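Local coordinates for protein DNA replication initiator (Cdc21/Cdc54) (Methanothermobacter thermautotrophicus, PDB 1LTL) that probably acts as an ATP-dependent single-stranded DNA helicase in archaeal DNA replication, this chain being its zinc-binding N-terminal part, crystallised as a dodecamer, at residues Lys11-Ser23 with Asp68-Ile80. Residues are numbered along the deposited sequence; the frame is centred on the assembly and turned at random.
Sequences KSKTLTKFEEFFS and DVIRAAQQAIRNI
Phe18 of helix 11-21 seats its ring as a knob in a hole made by Val69, Ala72, Ala73 and Ala76 of helix 68-77. Ala73 CB lies 3.6 Å from the centroid of the Phe18 ring and 9° off its normal, a CH-pi contact over the face, while Val69 CG1 meets the ring edge in plane, 3.5 Å from Phe18 CE1. One turn on, Phe22 takes Ile77 CG1 over one ring face at 3.9 Å from the centroid; Phe21 CD2 lies over the opposite face, nearer the rim. The helix axes approach to 8.3 Å at a crossing angle of -55°, consistent with the small alanine side chains between them. Replacing Phe18 with alanine would probably empty this hole, leaving Ala73 CB and Val69 CG1 without the ring they pack on.

No hydrogen bond joins the segments, and the more exposed margin is looser. There Lys11 NZ stays 4.0 Å from Asp68 OD1, beyond a salt bridge, whereas Arg71 NH2 binds that same oxygen at 2.8 Å. Leu58 and Leu61 of helix 58-64 extend the apolar side, touching Phe18 and Val69 respectively, and Val46 of strand 43-47 meets Phe22. This single knob-in-hole fit, on an alanine-lined face, joins two helices of the largely helical MCM N-terminal domain, away from the zinc site.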
ATOM      1  N   LYS A  11     -29.119 -13.995  27.838  1.00108.63           N
ATOM      2  CA  LYS A  11     -28.444 -15.250  28.167  1.00106.35           C
ATOM      3  C   LYS A  11     -28.241 -15.397  29.668  1.00104.81           C
ATOM      4  O   LYS A  11     -28.526 -16.445  30.242  1.00104.52           O
ATOM      5  CB  LYS A  11     -27.088 -15.348  27.455  1.00106.19           C
ATOM      6  CG  LYS A  11     -27.176 -15.305  25.939  1.00105.52           C
ATOM      7  CD  LYS A  11     -25.803 -15.435  25.301  1.00105.01           C
ATOM      8  CE  LYS A  11     -25.887 -15.349  23.786  1.00104.59           C
ATOM      9  NZ  LYS A  11     -24.557 -15.537  23.147  1.00104.32           N
ATOM     10  N   SER A  12     -27.762 -14.325  30.291  1.00103.10           N
ATOM     11  CA  SER A  12     -27.489 -14.303  31.725  1.00100.71           C
ATOM     12  C   SER A  12     -28.657 -14.703  32.616  1.00 99.19           C
ATOM     13  O   SER A  12     -28.481 -15.460  33.571  1.00 98.60           O
ATOM     14  CB  SER A  12     -27.014 -12.916  32.139  1.00100.38           C
ATOM     15  OG  SER A  12     -26.616 -12.919  33.496  1.00100.14           O
ATOM     16  N   LYS A  13     -29.840 -14.179  32.310  1.00 97.70           N
ATOM     17  CA  LYS A  13     -31.037 -14.480  33.086  1.00 96.46           C
ATOM     18  C   LYS A  13     -31.297 -15.981  33.053  1.00 94.87           C
ATOM     19  O   LYS A  13     -31.815 -16.563  34.005  1.00 94.30           O
ATOM     20  CB  LYS A  13     -32.242 -13.736  32.502  1.00 97.29           C
ATOM     21  CG  LYS A  13     -31.954 -12.286  32.099  1.00 98.56           C
ATOM     22  CD  LYS A  13     -32.620 -11.275  33.036  1.00 99.43           C
ATOM     23  CE  LYS A  13     -34.145 -11.411  33.048  1.00 99.86           C
ATOM     24  NZ  LYS A  13     -34.773 -11.144  31.721  1.00 99.63           N
ATOM     25  N   THR A  14     -30.922 -16.602  31.943  1.00 93.49           N
ATOM     26  CA  THR A  14     -31.118 -18.026  31.761  1.00 92.03           C
ATOM     27  C   THR A  14     -30.131 -18.857  32.564  1.00 91.45           C
ATOM     28  O   THR A  14     -30.516 -19.828  33.212  1.00 91.90           O
ATOM     29  CB  THR A  14     -30.976 -18.403  30.293  1.00 91.79           C
ATOM     30  OG1 THR A  14     -31.814 -17.551  29.505  1.00 91.72           O
ATOM     31  CG2 THR A  14     -31.381 -19.847  30.083  1.00 90.95           C
ATOM     32  N   LEU A  15     -28.857 -18.485  32.515  1.00 90.51           N
ATOM     33  CA  LEU A  15     -27.838 -19.220  33.252  1.00 89.78           C
ATOM     34  C   LEU A  15     -28.286 -19.426  34.688  1.00 89.50           C
ATOM     35  O   LEU A  15     -28.178 -20.521  35.238  1.00 89.10           O
ATOM     36  CB  LEU A  15     -26.520 -18.458  33.238  1.00 89.36           C
ATOM     37  CG  LEU A  15     -25.381 -19.133  33.996  1.00 89.52           C
ATOM     38  CD1 LEU A  15     -25.015 -20.474  33.365  1.00 89.40           C
ATOM     39  CD2 LEU A  15     -24.191 -18.200  33.976  1.00 90.32           C
ATOM     40  N   THR A  16     -28.787 -18.353  35.287  1.00 89.72           N
ATOM     41  CA  THR A  16     -29.269 -18.387  36.660  1.00 89.25           C
ATOM     42  C   THR A  16     -30.352 -19.449  36.780  1.00 89.15           C
ATOM     43  O   THR A  16     -30.209 -20.407  37.536  1.00 89.01           O
ATOM     44  CB  THR A  16     -29.870 -17.036  37.055  1.00 89.09           C
ATOM     45  OG1 THR A  16     -29.037 -15.981  36.557  1.00 88.21           O
ATOM     46  CG2 THR A  16     -29.977 -16.930  38.569  1.00 89.18           C
ATOM     47  N   LYS A  17     -31.432 -19.268  36.026  1.00 89.34           N
ATOM     48  CA  LYS A  17     -32.537 -20.206  36.048  1.00 90.24           C
ATOM     49  C   LYS A  17     -32.014 -21.629  36.033  1.00 91.26           C
ATOM     50  O   LYS A  17     -32.522 -22.496  36.739  1.00 91.98           O
ATOM     51  CB  LYS A  17     -33.456 -19.991  34.846  1.00 90.18           C
ATOM     52  CG  LYS A  17     -34.301 -18.729  34.910  1.00 90.83           C
ATOM     53  CD  LYS A  17     -35.366 -18.708  33.812  1.00 91.35           C
ATOM     54  CE  LYS A  17     -36.286 -17.497  33.938  1.00 91.83           C
ATOM     55  NZ  LYS A  17     -37.384 -17.490  32.927  1.00 92.14           N
ATOM     56  N   PHE A  18     -30.989 -21.868  35.230  1.00 92.37           N
ATOM     57  CA  PHE A  18     -30.413 -23.200  35.131  1.00 93.32           C
ATOM     58  C   PHE A  18     -29.596 -23.579  36.354  1.00 94.36           C
ATOM     59  O   PHE A  18     -29.695 -24.699  36.854  1.00 94.52           O
ATOM     60  CB  PHE A  18     -29.553 -23.305  33.872  1.00 92.55           C
ATOM     61  CG  PHE A  18     -30.255 -23.944  32.720  1.00 90.67           C
ATOM     62  CD1 PHE A  18     -30.283 -23.331  31.481  1.00 90.33           C
ATOM     63  CD2 PHE A  18     -30.890 -25.168  32.878  1.00 90.36           C
ATOM     64  CE1 PHE A  18     -30.937 -23.931  30.414  1.00 90.68           C
ATOM     65  CE2 PHE A  18     -31.544 -25.774  31.816  1.00 90.33           C
ATOM     66  CZ  PHE A  18     -31.568 -25.155  30.583  1.00 90.41           C
ATOM     67  N   GLU A  19     -28.789 -22.645  36.838  1.00 95.27           N
ATOM     68  CA  GLU A  19     -27.986 -22.930  38.005  1.00 96.71           C
ATOM     69  C   GLU A  19     -28.845 -23.426  39.153  1.00 97.40           C
ATOM     70  O   GLU A  19     -28.352 -24.094  40.057  1.00 97.83           O
ATOM     71  CB  GLU A  19     -27.203 -21.698  38.433  1.00 97.41           C
ATOM     72  CG  GLU A  19     -25.994 -21.459  37.574  1.00 99.72           C
ATOM     73  CD  GLU A  19     -25.051 -20.444  38.173  1.00101.16           C
ATOM     74  OE1 GLU A  19     -25.431 -19.253  38.261  1.00101.37           O
ATOM     75  OE2 GLU A  19     -23.931 -20.841  38.567  1.00102.20           O
ATOM     76  N   GLU A  20     -30.132 -23.111  39.118  1.00 98.02           N
ATOM     77  CA  GLU A  20     -31.025 -23.566  40.172  1.00 98.62           C
ATOM     78  C   GLU A  20     -31.597 -24.934  39.841  1.00 97.99           C
ATOM     79  O   GLU A  20     -31.716 -25.785  40.716  1.00 98.67           O
ATOM     80  CB  GLU A  20     -32.148 -22.556  40.391  1.00100.52           C
ATOM     81  CG  GLU A  20     -31.692 -21.294  41.110  1.00103.24           C
ATOM     82  CD  GLU A  20     -32.779 -20.235  41.171  1.00104.55           C
ATOM     83  OE1 GLU A  20     -33.923 -20.572  41.561  1.00104.85           O
ATOM     84  OE2 GLU A  20     -32.482 -19.064  40.831  1.00105.32           O
ATOM     85  N   PHE A  21     -31.942 -25.152  38.577  1.00 97.14           N
ATOM     86  CA  PHE A  21     -32.483 -26.437  38.170  1.00 96.93           C
ATOM     87  C   PHE A  21     -31.437 -27.511  38.467  1.00 97.47           C
ATOM     88  O   PHE A  21     -31.760 -28.642  38.843  1.00 96.83           O
ATOM     89  CB  PHE A  21     -32.798 -26.433  36.677  1.00 95.38           C
ATOM     90  CG  PHE A  21     -33.408 -27.710  36.192  1.00 94.01           C
ATOM     91  CD1 PHE A  21     -34.763 -27.954  36.355  1.00 93.98           C
ATOM     92  CD2 PHE A  21     -32.619 -28.686  35.602  1.00 93.69           C
ATOM     93  CE1 PHE A  21     -35.321 -29.157  35.936  1.00 94.33           C
ATOM     94  CE2 PHE A  21     -33.167 -29.887  35.181  1.00 93.51           C
ATOM     95  CZ  PHE A  21     -34.519 -30.124  35.349  1.00 93.76           C
ATOM     96  N   PHE A  22     -30.176 -27.131  38.299  1.00 98.43           N
ATOM     97  CA  PHE A  22     -29.056 -28.032  38.532  1.00 99.66           C
ATOM     98  C   PHE A  22     -28.625 -28.066  40.005  1.00100.68           C
ATOM     99  O   PHE A  22     -27.644 -28.725  40.365  1.00100.81           O
ATOM    100  CB  PHE A  22     -27.881 -27.633  37.626  1.00 99.06           C
ATOM    101  CG  PHE A  22     -28.098 -27.961  36.168  1.00 98.17           C
ATOM    102  CD1 PHE A  22     -27.878 -27.006  35.179  1.00 97.39           C
ATOM    103  CD2 PHE A  22     -28.528 -29.231  35.786  1.00 97.49           C
ATOM    104  CE1 PHE A  22     -28.085 -27.313  33.834  1.00 96.53           C
ATOM    105  CE2 PHE A  22     -28.736 -29.545  34.447  1.00 96.56           C
ATOM    106  CZ  PHE A  22     -28.514 -28.584  33.469  1.00 96.18           C
ATOM    107  N   SER A  23     -29.364 -27.350  40.850  1.00101.63           N
ATOM    108  CA  SER A  23     -29.085 -27.321  42.282  1.00102.35           C
ATOM    109  C   SER A  23     -30.138 -28.145  43.019  1.00103.00           C
ATOM    110  O   SER A  23     -29.901 -28.621  44.127  1.00102.95           O
ATOM    111  CB  SER A  23     -29.088 -25.885  42.812  1.00102.06           C
ATOM    112  OG  SER A  23     -27.849 -25.242  42.554  1.00101.38           O
ATOM    113  N   ASP A  68     -28.529 -21.551  22.366  1.00 46.63           N
ATOM    114  CA  ASP A  68     -28.177 -20.740  23.520  1.00 47.57           C
ATOM    115  C   ASP A  68     -28.628 -21.371  24.822  1.00 46.73           C
ATOM    116  O   ASP A  68     -27.868 -21.411  25.790  1.00 47.60           O
ATOM    117  CB  ASP A  68     -28.766 -19.332  23.405  1.00 49.87           C
ATOM    118  CG  ASP A  68     -28.102 -18.519  22.315  1.00 53.13           C
ATOM    119  OD1 ASP A  68     -26.866 -18.677  22.133  1.00 53.50           O
ATOM    120  OD2 ASP A  68     -28.808 -17.716  21.657  1.00 54.59           O
ATOM    121  N   VAL A  69     -29.855 -21.863  24.871  1.00 44.25           N
ATOM    122  CA  VAL A  69     -30.293 -22.470  26.108  1.00 42.21           C
ATOM    123  C   VAL A  69     -29.311 -23.562  26.504  1.00 42.91           C
ATOM    124  O   VAL A  69     -28.737 -23.491  27.581  1.00 44.18           O
ATOM    125  CB  VAL A  69     -31.716 -23.023  25.995  1.00 40.56           C
ATOM    126  CG1 VAL A  69     -31.985 -23.998  27.110  1.00 39.94           C
ATOM    127  CG2 VAL A  69     -32.702 -21.882  26.073  1.00 38.70           C
ATOM    128  N   ILE A  70     -29.077 -24.545  25.641  1.00 43.14           N
ATOM    129  CA  ILE A  70     -28.140 -25.619  25.971  1.00 43.53           C
ATOM    130  C   ILE A  70     -26.744 -25.114  26.318  1.00 45.33           C
ATOM    131  O   ILE A  70     -26.055 -25.712  27.144  1.00 44.60           O
ATOM    132  CB  ILE A  70     -28.010 -26.638  24.837  1.00 42.27           C
ATOM    133  CG1 ILE A  70     -29.330 -27.377  24.668  1.00 42.39           C
ATOM    134  CG2 ILE A  70     -26.905 -27.620  25.146  1.00 40.62           C
ATOM    135  CD1 ILE A  70     -29.226 -28.590  23.798  1.00 42.93           C
ATOM    136  N   ARG A  71     -26.316 -24.028  25.682  1.00 47.33           N
ATOM    137  CA  ARG A  71     -25.005 -23.475  25.979  1.00 49.10           C
ATOM    138  C   ARG A  71     -25.049 -22.879  27.374  1.00 49.27           C
ATOM    139  O   ARG A  71     -24.021 -22.695  28.015  1.00 49.65           O
ATOM    140  CB  ARG A  71     -24.630 -22.381  24.976  1.00 51.31           C
ATOM    141  CG  ARG A  71     -23.381 -22.679  24.140  1.00 54.88           C
ATOM    142  CD  ARG A  71     -22.859 -21.419  23.435  1.00 58.23           C
ATOM    143  NE  ARG A  71     -23.876 -20.750  22.613  1.00 62.28           N
ATOM    144  CZ  ARG A  71     -24.150 -21.044  21.342  1.00 63.95           C
ATOM    145  NH1 ARG A  71     -23.482 -22.008  20.710  1.00 63.22           N
ATOM    146  NH2 ARG A  71     -25.095 -20.364  20.698  1.00 65.48           N
ATOM    147  N   ALA A  72     -26.249 -22.574  27.848  1.00 50.38           N
ATOM    148  CA  ALA A  72     -26.407 -21.979  29.168  1.00 51.46           C
ATOM    149  C   ALA A  72     -26.409 -23.061  30.217  1.00 52.02           C
ATOM    150  O   ALA A  72     -25.811 -22.909  31.276  1.00 52.90           O
ATOM    151  CB  ALA A  72     -27.699 -21.183  29.239  1.00 50.97           C
ATOM    152  N   ALA A  73     -27.099 -24.152  29.915  1.00 53.19           N
ATOM    153  CA  ALA A  73     -27.173 -25.276  30.826  1.00 55.06           C
ATOM    154  C   ALA A  73     -25.766 -25.826  31.024  1.00 57.29           C
ATOM    155  O   ALA A  73     -25.480 -26.464  32.032  1.00 57.91           O
ATOM    156  CB  ALA A  73     -28.096 -26.352  30.265  1.00 52.30           C
ATOM    157  N   GLN A  74     -24.877 -25.588  30.069  1.00 59.72           N
ATOM    158  CA  GLN A  74     -23.525 -26.080  30.238  1.00 61.96           C
ATOM    159  C   GLN A  74     -22.752 -25.148  31.151  1.00 64.13           C
ATOM    160  O   GLN A  74     -22.041 -25.603  32.029  1.00 65.49           O
ATOM    161  CB  GLN A  74     -22.810 -26.195  28.902  1.00 61.18           C
ATOM    162  CG  GLN A  74     -23.445 -27.152  27.948  1.00 60.39           C
ATOM    163  CD  GLN A  74     -22.625 -27.295  26.693  1.00 60.95           C
ATOM    164  OE1 GLN A  74     -22.253 -26.304  26.066  1.00 60.75           O
ATOM    165  NE2 GLN A  74     -22.335 -28.531  26.316  1.00 61.42           N
ATOM    166  N   GLN A  75     -22.880 -23.843  30.951  1.00 66.86           N
ATOM    167  CA  GLN A  75     -22.162 -22.895  31.795  1.00 69.75           C
ATOM    168  C   GLN A  75     -22.653 -22.972  33.213  1.00 69.94           C
ATOM    169  O   GLN A  75     -21.968 -22.553  34.131  1.00 70.37           O
ATOM    170  CB  GLN A  75     -22.338 -21.463  31.296  1.00 72.84           C
ATOM    171  CG  GLN A  75     -21.082 -20.890  30.655  1.00 77.68           C
ATOM    172  CD  GLN A  75     -19.988 -20.592  31.669  1.00 79.42           C
ATOM    173  OE1 GLN A  75     -20.055 -19.596  32.386  1.00 81.23           O
ATOM    174  NE2 GLN A  75     -18.980 -21.461  31.737  1.00 80.40           N
ATOM    175  N   ALA A  76     -23.853 -23.499  33.394  1.00 70.50           N
ATOM    176  CA  ALA A  76     -24.392 -23.613  34.733  1.00 71.30           C
ATOM    177  C   ALA A  76     -23.646 -24.732  35.453  1.00 71.65           C
ATOM    178  O   ALA A  76     -23.035 -24.502  36.495  1.00 72.57           O
ATOM    179  CB  ALA A  76     -25.880 -23.901  34.680  1.00 71.93           C
ATOM    180  N   ILE A  77     -23.686 -25.937  34.893  1.00 71.31           N
ATOM    181  CA  ILE A  77     -22.996 -27.066  35.497  1.00 71.79           C
ATOM    182  C   ILE A  77     -21.534 -26.733  35.750  1.00 73.99           C
ATOM    183  O   ILE A  77     -20.983 -27.040  36.800  1.00 74.11           O
ATOM    184  CB  ILE A  77     -23.079 -28.306  34.606  1.00 69.70           C
ATOM    185  CG1 ILE A  77     -24.506 -28.839  34.625  1.00 68.64           C
ATOM    186  CG2 ILE A  77     -22.105 -29.363  35.078  1.00 67.74           C
ATOM    187  CD1 ILE A  77     -24.675 -30.118  33.855  1.00 69.26           C
ATOM    188  N   ARG A  78     -20.914 -26.083  34.783  1.00 77.59           N
ATOM    189  CA  ARG A  78     -19.517 -25.696  34.887  1.00 81.38           C
ATOM    190  C   ARG A  78     -19.333 -24.716  36.056  1.00 83.35           C
ATOM    191  O   ARG A  78     -18.228 -24.556  36.573  1.00 82.82           O
ATOM    192  CB  ARG A  78     -19.097 -25.072  33.553  1.00 82.52           C
ATOM    193  CG  ARG A  78     -17.608 -24.977  33.299  1.00 84.62           C
ATOM    194  CD  ARG A  78     -17.363 -24.664  31.825  1.00 85.90           C
ATOM    195  NE  ARG A  78     -17.710 -25.798  30.962  1.00 87.10           N
ATOM    196  CZ  ARG A  78     -18.371 -25.701  29.809  1.00 86.59           C
ATOM    197  NH1 ARG A  78     -18.775 -24.514  29.368  1.00 85.52           N
ATOM    198  NH2 ARG A  78     -18.620 -26.794  29.093  1.00 84.59           N
ATOM    199  N   ASN A  79     -20.427 -24.080  36.473  1.00 86.57           N
ATOM    200  CA  ASN A  79     -20.400 -23.121  37.587  1.00 90.00           C
ATOM    201  C   ASN A  79     -20.875 -23.730  38.902  1.00 92.76           C
ATOM    202  O   ASN A  79     -21.052 -23.014  39.888  1.00 92.76           O
ATOM    203  CB  ASN A  79     -21.282 -21.900  37.283  1.00 89.60           C
ATOM    204  CG  ASN A  79     -20.556 -20.821  36.486  1.00 89.31           C
ATOM    205  OD1 ASN A  79     -19.390 -20.981  36.117  1.00 89.05           O
ATOM    206  ND2 ASN A  79     -21.250 -19.712  36.220  1.00 87.73           N
ATOM    207  N   ILE A  80     -21.100 -25.042  38.916  1.00 96.60           N
ATOM    208  CA  ILE A  80     -21.559 -25.714  40.130  1.00100.86           C
ATOM    209  C   ILE A  80     -20.509 -26.621  40.767  1.00104.23           C
ATOM    210  O   ILE A  80     -20.201 -26.476  41.951  1.00104.96           O
ATOM    211  CB  ILE A  80     -22.836 -26.567  39.873  1.00100.26           C
ATOM    212  CG1 ILE A  80     -24.060 -25.651  39.780  1.00100.31           C
ATOM    213  CG2 ILE A  80     -23.025 -27.599  40.982  1.00 98.95           C
ATOM    214  CD1 ILE A  80     -25.360 -26.402  39.590  1.00100.64           C
TER